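Local coordinates for flagellar motor switch protein FliG (Thermotoga maritima, PDB 3AJC) that probably forms part of the switch complex at the base of the flagellar basal body, which responds to chemotaxis proteins and sets the direction of flagellar rotation, at residues I92-A96 with E124-M129; L138-Q144 with K169-N173. All coordinates share one frame; numbering follows the deposited sequence.

Interaction 1. Residues I92-A96 with E124-M129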
loop_
_atom_site.group_PDB
_atom_site.type_symbol
_atom_site.label_atom_id
_atom_site.label_comp_id
_atom_site.label_asym_id
_atom_site.label_seq_id
_atom_site.Cartn_x
_atom_site.Cartn_y
_atom_site.Cartn_z
ATOM N N ILE A 92 -0.837 -6.623 6.201
ATOM C CA ILE A 92 -0.386 -6.607 4.813
ATOM C C ILE A 92 -0.253 -5.206 4.222
ATOM O O ILE A 92 0.698 -4.931 3.499
ATOM C CB ILE A 92 -1.339 -7.434 3.911
ATOM C CG1 ILE A 92 -1.460 -8.861 4.457
ATOM C CG2 ILE A 92 -0.824 -7.454 2.475
ATOM C CD1 ILE A 92 -0.135 -9.587 4.593
ATOM N N ASP A 93 -1.206 -4.327 4.512
ATOM C CA ASP A 93 -1.154 -2.963 3.991
ATOM C C ASP A 93 0.074 -2.197 4.503
ATOM O O ASP A 93 0.762 -1.518 3.746
ATOM C CB ASP A 93 -2.437 -2.217 4.358
ATOM C CG ASP A 93 -3.446 -2.211 3.222
ATOM O OD1 ASP A 93 -3.242 -1.446 2.250
ATOM O OD2 ASP A 93 -4.432 -2.978 3.292
ATOM N N THR A 94 0.339 -2.308 5.796
ATOM C CA THR A 94 1.492 -1.653 6.391
ATOM C C THR A 94 2.762 -2.124 5.674
ATOM O O THR A 94 3.559 -1.313 5.195
ATOM C CB THR A 94 1.597 -2.004 7.879
ATOM O OG1 THR A 94 0.377 -1.633 8.525
ATOM C CG2 THR A 94 2.763 -1.267 8.538
ATOM N N ALA A 95 2.931 -3.442 5.599
ATOM C CA ALA A 95 4.087 -4.046 4.949
ATOM C C ALA A 95 4.268 -3.551 3.512
ATOM O O ALA A 95 5.367 -3.150 3.123
ATOM C CB ALA A 95 3.957 -5.561 4.970
ATOM N N ALA A 96 3.188 -3.581 2.737
ATOM C CA ALA A 96 3.211 -3.145 1.349
ATOM C C ALA A 96 3.617 -1.678 1.216
ATOM O O ALA A 96 4.338 -1.304 0.287
ATOM C CB ALA A 96 1.826 -3.372 0.701
ATOM N N GLU A 124 0.428 -11.725 -1.465
ATOM C CA GLU A 124 -0.521 -10.822 -0.836
ATOM C C GLU A 124 0.087 -9.421 -0.766
ATOM O O GLU A 124 -0.585 -8.423 -1.041
ATOM C CB GLU A 124 -0.876 -11.314 0.575
ATOM C CG GLU A 124 -1.986 -12.361 0.608
ATOM C CD GLU A 124 -2.079 -13.106 1.936
ATOM O OE1 GLU A 124 -2.144 -12.453 3.007
ATOM O OE2 GLU A 124 -2.099 -14.356 1.907
ATOM N N ILE A 125 1.370 -9.353 -0.416
ATOM C CA ILE A 125 2.068 -8.072 -0.285
ATOM C C ILE A 125 2.246 -7.369 -1.629
ATOM O O ILE A 125 1.990 -6.175 -1.759
ATOM C CB ILE A 125 3.455 -8.272 0.398
ATOM C CG1 ILE A 125 3.243 -8.840 1.811
ATOM C CG2 ILE A 125 4.216 -6.942 0.462
ATOM C CD1 ILE A 125 4.507 -9.134 2.597
ATOM N N ARG A 126 2.681 -8.122 -2.625
ATOM C CA ARG A 126 2.889 -7.568 -3.941
ATOM C C ARG A 126 1.604 -6.924 -4.454
ATOM O O ARG A 126 1.606 -5.753 -4.853
ATOM C CB ARG A 126 3.347 -8.668 -4.889
ATOM C CG ARG A 126 3.862 -8.165 -6.220
ATOM C CD ARG A 126 4.171 -9.313 -7.157
ATOM N NE ARG A 126 3.490 -10.545 -6.766
ATOM C CZ ARG A 126 3.977 -11.424 -5.891
ATOM N NH1 ARG A 126 5.154 -11.206 -5.313
ATOM N NH2 ARG A 126 3.293 -12.522 -5.597
ATOM N N ARG A 127 0.507 -7.679 -4.433
ATOM C CA ARG A 127 -0.766 -7.144 -4.900
ATOM C C ARG A 127 -1.223 -5.940 -4.078
ATOM O O ARG A 127 -1.894 -5.055 -4.595
ATOM C CB ARG A 127 -1.844 -8.240 -4.913
ATOM C CG ARG A 127 -1.670 -9.219 -6.085
ATOM C CD ARG A 127 -2.808 -10.241 -6.208
ATOM N NE ARG A 127 -2.860 -11.171 -5.077
ATOM C CZ ARG A 127 -3.582 -10.982 -3.975
ATOM N NH1 ARG A 127 -4.331 -9.897 -3.842
ATOM N NH2 ARG A 127 -3.543 -11.874 -2.997
ATOM N N ARG A 128 -0.851 -5.897 -2.803
ATOM C CA ARG A 128 -1.229 -4.765 -1.965
ATOM C C ARG A 128 -0.332 -3.549 -2.213
ATOM O O ARG A 128 -0.624 -2.454 -1.736
ATOM C CB ARG A 128 -1.167 -5.146 -0.485
ATOM C CG ARG A 128 -2.392 -5.874 0.012
ATOM C CD ARG A 128 -3.623 -5.005 -0.165
ATOM N NE ARG A 128 -4.796 -5.589 0.473
ATOM C CZ ARG A 128 -4.906 -5.808 1.779
ATOM N NH1 ARG A 128 -3.909 -5.492 2.593
ATOM N NH2 ARG A 128 -6.013 -6.341 2.273
ATOM N N MET A 129 0.752 -3.751 -2.958
ATOM C CA MET A 129 1.704 -2.675 -3.266
ATOM C C MET A 129 1.276 -1.768 -4.425
ATOM O O MET A 129 1.886 -0.729 -4.672
ATOM C CB MET A 129 3.082 -3.272 -3.582
ATOM C CG MET A 129 3.886 -3.677 -2.351
ATOM S SD MET A 129 5.408 -4.537 -2.791
ATOM C CE MET A 129 6.431 -3.148 -3.421
#

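Interaction 2. Residues L138-Q144 with K169-N173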
loop_
_atom_site.group_PDB
_atom_site.type_symbol
_atom_site.label_atom_id
_atom_site.label_comp_id
_atom_site.label_asym_id
_atom_site.label_seq_id
_atom_site.Cartn_x
_atom_site.Cartn_y
_atom_site.Cartn_z
ATOM N N LEU A 138 -0.954 -1.500 -16.616
ATOM C CA LEU A 138 -2.042 -2.301 -17.170
ATOM C C LEU A 138 -2.268 -2.120 -18.663
ATOM O O LEU A 138 -2.011 -1.046 -19.210
ATOM C CB LEU A 138 -3.344 -1.998 -16.424
ATOM C CG LEU A 138 -3.256 -1.996 -14.894
ATOM C CD1 LEU A 138 -4.655 -1.850 -14.292
ATOM C CD2 LEU A 138 -2.601 -3.287 -14.419
ATOM N N ASP A 139 -2.738 -3.177 -19.324
ATOM C CA ASP A 139 -3.016 -3.089 -20.752
ATOM C C ASP A 139 -4.381 -2.432 -20.925
ATOM O O ASP A 139 -5.219 -2.484 -20.024
ATOM C CB ASP A 139 -3.010 -4.469 -21.411
ATOM C CG ASP A 139 -4.294 -5.227 -21.188
ATOM O OD1 ASP A 139 -4.517 -5.704 -20.054
ATOM O OD2 ASP A 139 -5.084 -5.340 -22.154
ATOM N N ASP A 140 -4.584 -1.805 -22.080
ATOM C CA ASP A 140 -5.818 -1.095 -22.395
ATOM C C ASP A 140 -7.128 -1.819 -22.098
ATOM O O ASP A 140 -8.070 -1.200 -21.610
ATOM C CB ASP A 140 -5.779 -0.634 -23.856
ATOM C CG ASP A 140 -4.912 0.606 -24.053
ATOM O OD1 ASP A 140 -3.890 0.740 -23.351
ATOM O OD2 ASP A 140 -5.248 1.448 -24.915
ATOM N N ARG A 141 -7.200 -3.115 -22.378
ATOM C CA ARG A 141 -8.430 -3.858 -22.108
ATOM C C ARG A 141 -8.715 -3.872 -20.609
ATOM O O ARG A 141 -9.836 -3.602 -20.182
ATOM C CB ARG A 141 -8.325 -5.293 -22.630
ATOM C CG ARG A 141 -7.936 -5.397 -24.100
ATOM C CD ARG A 141 -9.020 -6.077 -24.928
ATOM N NE ARG A 141 -10.176 -5.213 -25.155
ATOM C CZ ARG A 141 -11.330 -5.627 -25.671
ATOM N NH1 ARG A 141 -11.488 -6.903 -26.013
ATOM N NH2 ARG A 141 -12.327 -4.767 -25.852
ATOM N N SER A 142 -7.696 -4.189 -19.816
ATOM C CA SER A 142 -7.833 -4.224 -18.363
ATOM C C SER A 142 -8.319 -2.877 -17.829
ATOM O O SER A 142 -9.184 -2.814 -16.957
ATOM C CB SER A 142 -6.491 -4.572 -17.711
ATOM O OG SER A 142 -6.180 -5.940 -17.882
ATOM N N ILE A 143 -7.740 -1.802 -18.353
ATOM C CA ILE A 143 -8.111 -0.452 -17.949
ATOM C C ILE A 143 -9.606 -0.188 -18.219
ATOM O O ILE A 143 -10.297 0.382 -17.374
ATOM C CB ILE A 143 -7.227 0.580 -18.682
ATOM C CG1 ILE A 143 -5.782 0.434 -18.187
ATOM C CG2 ILE A 143 -7.760 1.986 -18.475
ATOM C CD1 ILE A 143 -4.804 1.419 -18.789
ATOM N N GLN A 144 -10.096 -0.615 -19.383
ATOM C CA GLN A 144 -11.509 -0.461 -19.731
ATOM C C GLN A 144 -12.357 -1.265 -18.741
ATOM O O GLN A 144 -13.386 -0.802 -18.256
ATOM C CB GLN A 144 -11.757 -0.958 -21.156
ATOM C CG GLN A 144 -11.238 -0.019 -22.243
ATOM C CD GLN A 144 -10.905 -0.739 -23.547
ATOM O OE1 GLN A 144 -11.518 -1.752 -23.888
ATOM N NE2 GLN A 144 -9.935 -0.205 -24.288
ATOM N N LYS A 169 -3.736 7.931 -20.762
ATOM C CA LYS A 169 -4.053 6.523 -20.948
ATOM C C LYS A 169 -5.458 6.166 -20.448
ATOM O O LYS A 169 -6.113 5.276 -21.001
ATOM C CB LYS A 169 -3.009 5.625 -20.280
ATOM C CG LYS A 169 -3.151 4.168 -20.709
ATOM C CD LYS A 169 -1.957 3.314 -20.320
ATOM C CE LYS A 169 -2.063 1.924 -20.953
ATOM N NZ LYS A 169 -0.978 0.994 -20.527
ATOM N N ILE A 170 -5.924 6.854 -19.410
ATOM C CA ILE A 170 -7.259 6.588 -18.892
ATOM C C ILE A 170 -8.302 7.141 -19.862
ATOM O O ILE A 170 -9.256 6.449 -20.230
ATOM C CB ILE A 170 -7.482 7.237 -17.507
ATOM C CG1 ILE A 170 -6.747 6.429 -16.437
ATOM C CG2 ILE A 170 -8.982 7.301 -17.192
ATOM C CD1 ILE A 170 -6.784 7.042 -15.063
ATOM N N PHE A 171 -8.102 8.389 -20.275
ATOM C CA PHE A 171 -9.020 9.042 -21.194
ATOM C C PHE A 171 -9.200 8.286 -22.504
ATOM O O PHE A 171 -10.324 7.992 -22.891
ATOM C CB PHE A 171 -8.560 10.468 -21.494
ATOM C CG PHE A 171 -9.686 11.450 -21.545
ATOM C CD1 PHE A 171 -10.286 11.886 -20.368
ATOM C CD2 PHE A 171 -10.199 11.886 -22.766
ATOM C CE1 PHE A 171 -11.387 12.730 -20.397
ATOM C CE2 PHE A 171 -11.303 12.733 -22.807
ATOM C CZ PHE A 171 -11.896 13.153 -21.613
ATOM N N LYS A 172 -8.113 7.952 -23.185
ATOM C CA LYS A 172 -8.268 7.248 -24.450
ATOM C C LYS A 172 -8.933 5.879 -24.303
ATOM O O LYS A 172 -9.218 5.210 -25.295
ATOM C CB LYS A 172 -6.921 7.124 -25.176
ATOM C CG LYS A 172 -5.855 6.240 -24.547
ATOM C CD LYS A 172 -4.580 6.357 -25.401
ATOM C CE LYS A 172 -3.377 5.593 -24.842
ATOM N NZ LYS A 172 -3.435 4.110 -24.992
ATOM N N ASN A 173 -9.212 5.478 -23.066
ATOM C CA ASN A 173 -9.842 4.187 -22.811
ATOM C C ASN A 173 -11.277 4.271 -22.290
ATOM O O ASN A 173 -11.862 3.258 -21.913
ATOM C CB ASN A 173 -8.983 3.379 -21.834
ATOM C CG ASN A 173 -7.859 2.615 -22.531
ATOM O OD1 ASN A 173 -8.108 1.653 -23.261
ATOM N ND2 ASN A 173 -6.618 3.045 -22.311
#

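Interaction 1. Residues I92-A96 with E124-M129
Ile92 and Arg128 bury the most surface where helix 92-100 crosses the C-terminal end of helix 119-128, the axes of segments 92-96 and 124-128 passing 8.5 Å apart at -68°. With CG1 of Ile92 beside the backbone N (chi1 -56°), the CG2 branch points across the interface and fits closely against the aliphatic stem of Arg128, CG2 to CG 3.3 Å. The same methyl rests on the backbone of the opposing helix, 3.7 Å from Glu124 O, while CD1 extends toward the Glu124 carboxylate. The Arg128 chain bends at chi2 and brings its guanidinium across the end of Asp93. There Asp93 OD2 makes a salt bridge with Arg128 NH1 at 2.7 Å, sitting over one face of the guanidinium, and the two charged planes are only 24° apart. Ala96 is the third main participant. Its small methyl lets the backbones come close, with CB 3.6 Å from Arg128 O and 3.7 Å from Met129 CG. On the buried flank Ile125 sends CD1 to Ala95 CB at 4.3 Å. Ile125 also packs on Leu56 and Ala60 of helix 49-60 and on Leu114 of helix 104-117, tying the pair into the surrounding all-helical bundle. The side chain of Ala95 lies about 9 Å from that of Arg58, part of the EHPQR motif important for binding FliM. No hydrogen bond joins the two segments, so the crossing relies on close apolar packing, while the one salt bridge at its more exposed side probably steadies the arginine whose methylenes belong to that packing.

Interaction 2. Residues L138-Q144 with K169-N173
Asn173, just past the end of helix 164-171, faces the first turn of helix 140-147 in an all-helical part of the FliG C-terminal domain; Asp139 is the N-cap of that turn, its OD2 accepting from Arg141 N. The Asn173 amide is used at both ends. Its OD1 accepts from Gln144 NE2 at 2.8 Å, in the carbonyl plane, with the two amides turned from each other; its ND2 reaches back to Lys169 O at 2.6 Å, a nearly straight bond that fixes the amide's rotation. The Asp140 carboxylate stands almost perpendicular to this amide, planes 78° apart, and its OD2 forms a salt bridge with Lys172 NZ at 3.2 Å, the hydrogen bond within it weak. Were a leucine to stand in for Asn173, Gln144 NE2 would probably lose its acceptor and Lys169 O its side-chain donor. Lys169 runs fully extended, CG anti to the backbone N (chi1 -168°), past Asp140 and across the end of Ile143, whose CD1 lies against its methylenes. Ile143 CG2 packs on Asn173 CB at 3.8 Å, so the isoleucine backs both residues, and Leu147 further along its helix touches Ile170 and Asn173. The lysine ends on the loop before the helix, where NZ donates to Leu138 O at 2.6 Å, meeting that carbonyl almost end-on at a C=O...N angle of 168°.

In the fold
Interactions 1 and 2 follow one another along the chain and do not touch: their centres are 24 Å apart and their nearest atoms about 10 Å. They share no helix, although helix 119-128 of the first and helix 140-147 of the second are consecutive. Interaction 1 lies near the middle of the chain, about 6 Å from its centre, and interaction 2 farther out, about 22 Å. Both are partly buried, yet their chemistry differs. The central one is a helix crossing with mainly apolar packing and one charged pair at its more exposed side. The outer one joins the start of one helix to the end of another, largely through amide, lysine and carbonyl hydrogen bonds.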